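Nucleoside hydrolase, putative (Trypanosoma brucei, PDB 3FZ0) belongs to the inosine-uridine preferring nucleoside hydrolase family and folds as an alpha/beta protein that carries a bound calcium ion. Local coordinates at residues V212-W218 with V277-V281; G72-G76 with C185-A189; M50-K55 with F96-V102. The protein carries 2 engineered substitutions. All coordinates share one frame; numbering follows the deposited sequence.

Interaction 1: V212-W218 with V277-V281; sequences VNSPMTW and VTCVV
Met216 and Cys279 form an antiparallel hydrogen-bonded pair: Met216 N reaches Cys279 O at 2.9 Å and Cys279 N returns a bond to Met216 O at 2.6 Å, the latter nearly straight at 174°. One step along, Thr217 faces Thr278 as a non-hydrogen-bonded pair, and beyond it Trp218 N takes Val277 O at 3.0 Å. At the other end a water bridges Ser214 O and Val281 N.

The indole of Trp218 lies against Cys279. Cys279 CB sits over one face of the six-membered ring, 3.8 Å from its centroid, a CH-pi contact displaced toward the rim, while SG meets the same ring obliquely. With its SG anti to the backbone N (chi1 -177°), Cys279 also reaches Met216, whose extended chain carries CE to 3.9 Å from SG and on to Val281 CG2. Pro215 lays its ring obliquely across Thr278, CG to CB 3.8 Å. Phe250 and Leu253 pack on Cys279, and Leu352 on Met216.

The two short strands make a small antiparallel ribbon outside the main sheet. Strand 216-217 leads directly into helix 218-224, while 278-279 reaches helix 282-291, whose Asp283 binds the calcium ion, through Val280 and the N-cap residue Val281.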
loop_
_atom_site.group_PDB
_atom_site.type_symbol
_atom_site.label_atom_id
_atom_site.label_comp_id
_atom_site.label_asym_id
_atom_site.label_seq_id
_atom_site.Cartn_x
_atom_site.Cartn_y
_atom_site.Cartn_z
ATOM N N VAL B 212 15.691 2.300 -24.779
ATOM C CA VAL B 212 14.946 1.837 -25.939
ATOM C C VAL B 212 15.169 2.788 -27.142
ATOM O O VAL B 212 15.213 2.350 -28.319
ATOM C CB VAL B 212 13.437 1.716 -25.625
ATOM C CG1 VAL B 212 12.596 1.428 -26.935
ATOM C CG2 VAL B 212 13.213 0.637 -24.574
ATOM N N ASN B 213 15.301 4.081 -26.821
ATOM C CA ASN B 213 15.500 5.136 -27.802
ATOM C C ASN B 213 16.904 5.194 -28.386
ATOM O O ASN B 213 17.157 5.928 -29.340
ATOM C CB ASN B 213 15.197 6.485 -27.177
ATOM C CG ASN B 213 15.107 7.587 -28.218
ATOM O OD1 ASN B 213 15.900 8.540 -28.218
ATOM N ND2 ASN B 213 14.168 7.433 -29.143
ATOM N N SER B 214 17.825 4.442 -27.784
ATOM C CA SER B 214 19.215 4.376 -28.262
ATOM C C SER B 214 19.681 2.914 -28.402
ATOM O O SER B 214 20.537 2.452 -27.644
ATOM C CB SER B 214 20.137 5.130 -27.301
ATOM O OG SER B 214 21.429 5.161 -27.823
ATOM N N PRO B 215 19.092 2.179 -29.355
ATOM C CA PRO B 215 19.416 0.761 -29.493
ATOM C C PRO B 215 20.458 0.530 -30.564
ATOM O O PRO B 215 20.895 1.462 -31.247
ATOM C CB PRO B 215 18.096 0.177 -29.994
ATOM C CG PRO B 215 17.463 1.308 -30.812
ATOM C CD PRO B 215 18.078 2.609 -30.346
ATOM N N MET B 216 20.824 -0.721 -30.782
ATOM C CA MET B 216 21.514 -1.015 -32.034
ATOM C C MET B 216 20.546 -1.745 -32.960
ATOM O O MET B 216 19.627 -2.442 -32.502
ATOM C CB MET B 216 22.808 -1.781 -31.823
ATOM C CG MET B 216 22.613 -3.138 -31.271
ATOM S SD MET B 216 24.172 -3.994 -31.048
ATOM C CE MET B 216 23.577 -5.385 -30.037
ATOM N N THR B 217 20.722 -1.536 -34.249
ATOM C CA THR B 217 20.045 -2.319 -35.262
ATOM C C THR B 217 20.663 -3.729 -35.339
ATOM O O THR B 217 21.873 -3.904 -35.101
ATOM C CB THR B 217 20.214 -1.590 -36.620
ATOM O OG1 THR B 217 19.378 -0.422 -36.641
ATOM C CG2 THR B 217 19.842 -2.466 -37.748
ATOM N N TRP B 218 19.855 -4.730 -35.676
ATOM C CA TRP B 218 20.386 -6.050 -35.982
ATOM C C TRP B 218 21.396 -6.003 -37.127
ATOM O O TRP B 218 22.388 -6.735 -37.100
ATOM C CB TRP B 218 19.278 -7.087 -36.213
ATOM C CG TRP B 218 18.588 -7.454 -34.915
ATOM C CD1 TRP B 218 17.292 -7.173 -34.569
ATOM C CD2 TRP B 218 19.170 -8.122 -33.779
ATOM N NE1 TRP B 218 17.034 -7.625 -33.304
ATOM C CE2 TRP B 218 18.156 -8.220 -32.794
ATOM C CE3 TRP B 218 20.438 -8.656 -33.509
ATOM C CZ2 TRP B 218 18.367 -8.819 -31.542
ATOM C CZ3 TRP B 218 20.659 -9.271 -32.256
ATOM C CH2 TRP B 218 19.621 -9.339 -31.286
ATOM N N VAL B 277 13.512 -5.209 -35.465
ATOM C CA VAL B 277 14.665 -4.677 -36.199
ATOM C C VAL B 277 15.739 -4.123 -35.238
ATOM O O VAL B 277 16.931 -4.072 -35.597
ATOM C CB VAL B 277 14.255 -3.580 -37.255
ATOM C CG1 VAL B 277 15.490 -3.011 -37.988
ATOM C CG2 VAL B 277 13.220 -4.133 -38.272
ATOM N N THR B 278 15.329 -3.726 -34.027
ATOM C CA THR B 278 16.299 -3.153 -33.076
ATOM C C THR B 278 16.557 -4.049 -31.866
ATOM O O THR B 278 15.689 -4.818 -31.455
ATOM C CB THR B 278 15.919 -1.733 -32.580
ATOM O OG1 THR B 278 14.895 -1.844 -31.608
ATOM C CG2 THR B 278 15.432 -0.852 -33.694
ATOM N N CYS B 279 17.773 -3.932 -31.337
ATOM C CA CYS B 279 18.204 -4.621 -30.152
ATOM C C CYS B 279 18.602 -3.592 -29.082
ATOM O O CYS B 279 19.526 -2.797 -29.285
ATOM C CB CYS B 279 19.392 -5.515 -30.500
ATOM S SG CYS B 279 19.946 -6.483 -29.078
ATOM N N VAL B 280 17.902 -3.613 -27.948
ATOM C CA VAL B 280 18.110 -2.659 -26.865
ATOM C C VAL B 280 19.170 -3.209 -25.931
ATOM O O VAL B 280 19.068 -4.345 -25.511
ATOM C CB VAL B 280 16.815 -2.446 -26.074
ATOM C CG1 VAL B 280 16.971 -1.336 -25.037
ATOM C CG2 VAL B 280 15.666 -2.119 -27.021
ATOM N N VAL B 281 20.189 -2.404 -25.617
ATOM C CA VAL B 281 21.296 -2.819 -24.744
ATOM C C VAL B 281 21.431 -1.873 -23.529
ATOM O O VAL B 281 22.390 -1.138 -23.416
ATOM C CB VAL B 281 22.637 -2.902 -25.546
ATOM C CG1 VAL B 281 23.692 -3.629 -24.743
ATOM C CG2 VAL B 281 22.427 -3.625 -26.855
HETATM O O HOH W 1 19.914 0.323 -26.054
#

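Interaction 2: G72-G76 with C185-A189; sequences GPLVG and CDPEA
Leu74 meets Asp186 through the one direct hydrogen bond between the segments: Leu74 N points at Asp186 OD2, 2.9 Å away and almost straight at 174°. Asp186 is also the N-cap of helix 187-195, where its OD1 accepts from Ala189 N at 2.9 Å. The two N-H groups come from opposite faces of the carboxylate, both out of its plane. Asp186 swings its carboxylate away from its own N (chi1 -162°), between the helix start and the loop, serving both. Thr138 adds a bond to OD2.

Water extends this polar network. One molecule takes the N-H of Val75 at 3.1 Å and lies within hydrogen-bonding distance of Asp186 OD1 and Glu188 OE1, 2.7 Å and 2.8 Å away. Glu188 OE2 forms a salt bridge with Arg314, so both ends of that buried carboxylate have partners.

Carbon-carbon packing is slight: Val75 CG2 lies 3.9 Å from Glu188 CG, the two side chains crossing at about a right angle. Carbon-oxygen van der Waals contacts add to it, Leu74 CB 3.6 Å from Asp186 OD2 and Pro73 CG near Cys185 O.

The loop that follows strand 66-68 is thus held to the first turn of helix 187-195, with Leu74 also resting on Ala141 and Leu142 of helix 138-146. From the second subunit, Arg145 bonds to Pro73 O and Val75 packs on Leu74, placing this joint at a subunit interface.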
loop_
_atom_site.group_PDB
_atom_site.type_symbol
_atom_site.label_atom_id
_atom_site.label_comp_id
_atom_site.label_asym_id
_atom_site.label_seq_id
_atom_site.Cartn_x
_atom_site.Cartn_y
_atom_site.Cartn_z
ATOM N N GLY B 72 19.558 -11.721 -2.599
ATOM C CA GLY B 72 18.169 -11.326 -2.699
ATOM C C GLY B 72 17.996 -9.883 -2.271
ATOM O O GLY B 72 18.946 -9.227 -1.864
ATOM N N PRO B 73 16.777 -9.372 -2.371
ATOM C CA PRO B 73 16.493 -7.974 -2.079
ATOM C C PRO B 73 16.883 -7.585 -0.650
ATOM O O PRO B 73 16.994 -8.447 0.253
ATOM C CB PRO B 73 14.967 -7.868 -2.224
ATOM C CG PRO B 73 14.526 -9.077 -2.946
ATOM C CD PRO B 73 15.586 -10.137 -2.771
ATOM N N LEU B 74 17.081 -6.286 -0.455
ATOM C CA LEU B 74 17.286 -5.728 0.862
ATOM C C LEU B 74 16.241 -6.237 1.851
ATOM O O LEU B 74 16.589 -6.566 2.993
ATOM C CB LEU B 74 17.223 -4.191 0.783
ATOM C CG LEU B 74 17.651 -3.335 1.977
ATOM C CD1 LEU B 74 19.070 -3.676 2.345
ATOM C CD2 LEU B 74 17.530 -1.866 1.617
ATOM N N VAL B 75 14.975 -6.308 1.414
ATOM C CA VAL B 75 13.850 -6.679 2.293
ATOM C C VAL B 75 12.889 -7.654 1.613
ATOM O O VAL B 75 12.226 -7.285 0.641
ATOM C CB VAL B 75 13.004 -5.449 2.672
ATOM C CG1 VAL B 75 12.038 -5.814 3.774
ATOM C CG2 VAL B 75 13.876 -4.287 3.076
ATOM N N GLY B 76 12.804 -8.880 2.141
ATOM C CA GLY B 76 11.853 -9.895 1.662
ATOM C C GLY B 76 12.290 -10.683 0.430
ATOM O O GLY B 76 13.341 -10.394 -0.172
ATOM N N CYS B 185 12.944 -5.159 -8.810
ATOM C CA CYS B 185 13.719 -6.166 -8.069
ATOM C C CYS B 185 13.974 -5.711 -6.670
ATOM O O CYS B 185 13.919 -6.499 -5.729
ATOM C CB CYS B 185 15.059 -6.435 -8.744
ATOM S SG CYS B 185 14.964 -7.680 -10.043
ATOM N N ASP B 186 14.251 -4.424 -6.515
ATOM C CA ASP B 186 14.536 -3.938 -5.183
ATOM C C ASP B 186 14.149 -2.493 -5.067
ATOM O O ASP B 186 15.005 -1.612 -5.213
ATOM C CB ASP B 186 16.018 -4.154 -4.815
ATOM C CG ASP B 186 16.239 -4.077 -3.355
ATOM O OD1 ASP B 186 15.391 -3.435 -2.726
ATOM O OD2 ASP B 186 17.226 -4.650 -2.817
ATOM N N PRO B 187 12.857 -2.242 -4.805
ATOM C CA PRO B 187 12.356 -0.877 -4.678
ATOM C C PRO B 187 12.952 -0.197 -3.440
ATOM O O PRO B 187 13.380 0.952 -3.534
ATOM C CB PRO B 187 10.841 -1.074 -4.577
ATOM C CG PRO B 187 10.593 -2.429 -5.134
ATOM C CD PRO B 187 11.763 -3.217 -4.654
ATOM N N GLU B 188 13.008 -0.903 -2.315
ATOM C CA GLU B 188 13.581 -0.345 -1.069
ATOM C C GLU B 188 15.016 0.164 -1.316
ATOM O O GLU B 188 15.369 1.268 -0.895
ATOM C CB GLU B 188 13.571 -1.383 0.053
ATOM C CG GLU B 188 12.236 -1.622 0.714
ATOM C CD GLU B 188 11.301 -2.552 -0.079
ATOM O OE1 GLU B 188 11.641 -3.030 -1.175
ATOM O OE2 GLU B 188 10.214 -2.836 0.425
ATOM N N ALA B 189 15.820 -0.622 -2.031
ATOM C CA ALA B 189 17.178 -0.185 -2.348
ATOM C C ALA B 189 17.194 1.120 -3.141
ATOM O O ALA B 189 18.041 1.967 -2.905
ATOM C CB ALA B 189 17.978 -1.279 -3.071
HETATM O O HOH W 2 13.792 -4.742 -0.934
#

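Interaction 3: M50-K55 with F96-V102; sequences MENIGK and FPPSQRV. Engineered in segment 96-102: Gln100 (natural residue Lys).
Met50 opens the contact from helix 46-60. Its carbonyl O lies 3.6 Å from Val102 CG2, and its CB packs on Val102 CG1; the rest of its side chain turns to Phe66 and Arg68 of strand 66-68. Glu51 is next. Bent at chi2 (-62°), its chain brings the carboxylate back across Val102 at about a right angle, OE2 being 3.6 Å from Val102 CG2 and equally near CG1. Both methyls of Val102 therefore lie against one carboxylate oxygen, while CG2 also borders the helix backbone.

Gly54 is the point where the two chains come closest, its CA 5.2 Å from Ser99 CA. Ser99 CB is 3.4 Å from Gly54 O, close against the helix backbone. Ser99 OG lies 3.0 Å from Gly54 O, a weak hydrogen bond whose proton could instead serve Asp58, and the same oxygen accepts from Arg101 N at 3.1 Å, a cap for the turn leading into helix 101-104. Arg101 itself is paired with Asp58 and Asp63.

Lys55 ends the walk. Its extended chain crosses Phe96 at a slant, CD to Phe96 CB 3.7 Å, and its CG lies close to Pro97 O. The ammonium group reaches a water at 2.8 Å that also takes a weak bond from Phe96 N. The Phe96 ring stacks on Phe245.

Direct polar links between the segments are thus sparse: the loop is held mainly by van der Waals contacts, many of them carbon against oxygen, and a close backbone approach, with a water bound to Lys55 NZ and the arginine charge met by aspartates of the same chain.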
loop_
_atom_site.group_PDB
_atom_site.type_symbol
_atom_site.label_atom_id
_atom_site.label_comp_id
_atom_site.label_asym_id
_atom_site.label_seq_id
_atom_site.Cartn_x
_atom_site.Cartn_y
_atom_site.Cartn_z
ATOM N N MET B 50 29.156 -14.555 -10.737
ATOM C CA MET B 50 30.573 -14.708 -10.520
ATOM C C MET B 50 31.238 -15.467 -11.678
ATOM O O MET B 50 32.283 -15.033 -12.188
ATOM C CB MET B 50 30.853 -15.404 -9.185
ATOM C CG MET B 50 30.535 -14.554 -7.966
ATOM S SD MET B 50 31.501 -13.043 -7.802
ATOM C CE MET B 50 33.040 -13.672 -7.137
ATOM N N GLU B 51 30.636 -16.581 -12.094
ATOM C CA GLU B 51 31.171 -17.370 -13.202
ATOM C C GLU B 51 31.196 -16.578 -14.506
ATOM O O GLU B 51 32.172 -16.654 -15.282
ATOM C CB GLU B 51 30.381 -18.658 -13.383
ATOM C CG GLU B 51 30.470 -19.619 -12.182
ATOM C CD GLU B 51 31.899 -20.120 -11.883
ATOM O OE1 GLU B 51 32.624 -20.494 -12.828
ATOM O OE2 GLU B 51 32.302 -20.167 -10.699
ATOM N N ASN B 52 30.136 -15.787 -14.731
ATOM C CA ASN B 52 30.057 -14.919 -15.930
ATOM C C ASN B 52 31.154 -13.851 -15.957
ATOM O O ASN B 52 31.882 -13.755 -16.956
ATOM C CB ASN B 52 28.669 -14.295 -16.089
ATOM C CG ASN B 52 27.579 -15.318 -16.233
ATOM O OD1 ASN B 52 27.842 -16.528 -16.368
ATOM N ND2 ASN B 52 26.334 -14.846 -16.232
ATOM N N ILE B 53 31.298 -13.089 -14.866
ATOM C CA ILE B 53 32.365 -12.094 -14.753
ATOM C C ILE B 53 33.742 -12.743 -14.976
ATOM O O ILE B 53 34.562 -12.214 -15.726
ATOM C CB ILE B 53 32.335 -11.303 -13.390
ATOM C CG1 ILE B 53 31.088 -10.422 -13.257
ATOM C CG2 ILE B 53 33.573 -10.407 -13.245
ATOM C CD1 ILE B 53 30.713 -9.622 -14.516
ATOM N N GLY B 54 33.966 -13.910 -14.383
ATOM C CA GLY B 54 35.202 -14.639 -14.543
ATOM C C GLY B 54 35.486 -14.979 -15.977
ATOM O O GLY B 54 36.637 -14.842 -16.423
ATOM N N LYS B 55 34.462 -15.425 -16.716
ATOM C CA LYS B 55 34.622 -15.732 -18.159
ATOM C C LYS B 55 34.890 -14.465 -18.953
ATOM O O LYS B 55 35.732 -14.479 -19.856
ATOM C CB LYS B 55 33.411 -16.481 -18.732
ATOM C CG LYS B 55 33.197 -17.871 -18.112
ATOM C CD LYS B 55 31.819 -18.423 -18.398
ATOM C CE LYS B 55 31.712 -19.837 -17.891
ATOM N NZ LYS B 55 30.509 -20.524 -18.379
ATOM N N PHE B 96 31.519 -21.299 -22.895
ATOM C CA PHE B 96 32.787 -20.662 -22.506
ATOM C C PHE B 96 33.564 -21.536 -21.500
ATOM O O PHE B 96 32.963 -22.163 -20.607
ATOM C CB PHE B 96 32.563 -19.296 -21.887
ATOM C CG PHE B 96 31.888 -18.318 -22.791
ATOM C CD1 PHE B 96 30.729 -17.654 -22.378
ATOM C CD2 PHE B 96 32.411 -18.041 -24.052
ATOM C CE1 PHE B 96 30.092 -16.733 -23.210
ATOM C CE2 PHE B 96 31.794 -17.121 -24.892
ATOM C CZ PHE B 96 30.624 -16.461 -24.477
ATOM N N PRO B 97 34.903 -21.576 -21.621
ATOM C CA PRO B 97 35.636 -22.348 -20.595
ATOM C C PRO B 97 35.467 -21.698 -19.237
ATOM O O PRO B 97 35.555 -20.464 -19.144
ATOM C CB PRO B 97 37.097 -22.251 -21.037
ATOM C CG PRO B 97 37.032 -21.870 -22.500
ATOM C CD PRO B 97 35.809 -20.973 -22.614
ATOM N N PRO B 98 35.204 -22.514 -18.195
ATOM C CA PRO B 98 35.066 -22.013 -16.831
ATOM C C PRO B 98 36.336 -21.284 -16.426
ATOM O O PRO B 98 37.409 -21.654 -16.865
ATOM C CB PRO B 98 34.902 -23.303 -16.001
ATOM C CG PRO B 98 34.315 -24.281 -16.962
ATOM C CD PRO B 98 35.041 -23.981 -18.243
ATOM N N SER B 99 36.191 -20.265 -15.596
ATOM C CA SER B 99 37.277 -19.383 -15.210
ATOM C C SER B 99 37.924 -19.823 -13.893
ATOM O O SER B 99 37.226 -20.155 -12.913
ATOM C CB SER B 99 36.721 -17.966 -15.042
ATOM O OG SER B 99 37.719 -17.057 -14.639
ATOM N N GLN B 100 39.252 -19.769 -13.855
ATOM C CA GLN B 100 40.012 -20.047 -12.633
ATOM C C GLN B 100 40.099 -18.799 -11.741
ATOM O O GLN B 100 40.551 -18.863 -10.601
ATOM C CB GLN B 100 41.403 -20.564 -12.992
ATOM C CG GLN B 100 41.379 -21.769 -13.941
ATOM C CD GLN B 100 41.102 -23.067 -13.195
ATOM O OE1 GLN B 100 41.985 -23.624 -12.530
ATOM N NE2 GLN B 100 39.870 -23.551 -13.288
ATOM N N ARG B 101 39.633 -17.667 -12.257
ATOM C CA ARG B 101 39.677 -16.420 -11.523
ATOM C C ARG B 101 38.724 -16.407 -10.312
ATOM O O ARG B 101 39.026 -15.775 -9.282
ATOM C CB ARG B 101 39.396 -15.250 -12.465
ATOM C CG ARG B 101 40.595 -14.844 -13.284
ATOM C CD ARG B 101 40.310 -13.756 -14.280
ATOM N NE ARG B 101 41.073 -14.042 -15.477
ATOM C CZ ARG B 101 42.265 -13.536 -15.768
ATOM N NH1 ARG B 101 42.831 -12.655 -14.972
ATOM N NH2 ARG B 101 42.879 -13.905 -16.870
ATOM N N VAL B 102 37.600 -17.119 -10.424
ATOM C CA VAL B 102 36.548 -17.082 -9.398
ATOM C C VAL B 102 37.078 -17.450 -8.011
ATOM O O VAL B 102 36.910 -16.667 -7.075
ATOM C CB VAL B 102 35.305 -17.953 -9.762
ATOM C CG1 VAL B 102 34.312 -17.977 -8.621
ATOM C CG2 VAL B 102 34.635 -17.449 -11.011
HETATM O O HOH W 3 29.682 -20.682 -21.087
#

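In the fold
Going from the N terminus, helix 46-60 supplies the first half of interaction 3, and strand 66-68, at the edge of the main sheet, leads into the loop that opens interaction 2. Interaction 3 then closes at 96-102, so its loop of 40 residues encloses 72-76, whereas the partner 185-189 comes only after helix 138-146 and further strands of the sheet: the two contacts cross. Interaction 1 follows in series, joining 212-218 to 277-281 across a partly unmodelled excursion. Their centres stand about 27 to 29 Å apart and none touch. Interaction 3 ties helix 46-60 to the loop entering helix 101-104, interaction 2 the loop after strand 66-68 to helix 187-195; interaction 1 pairs two short strands.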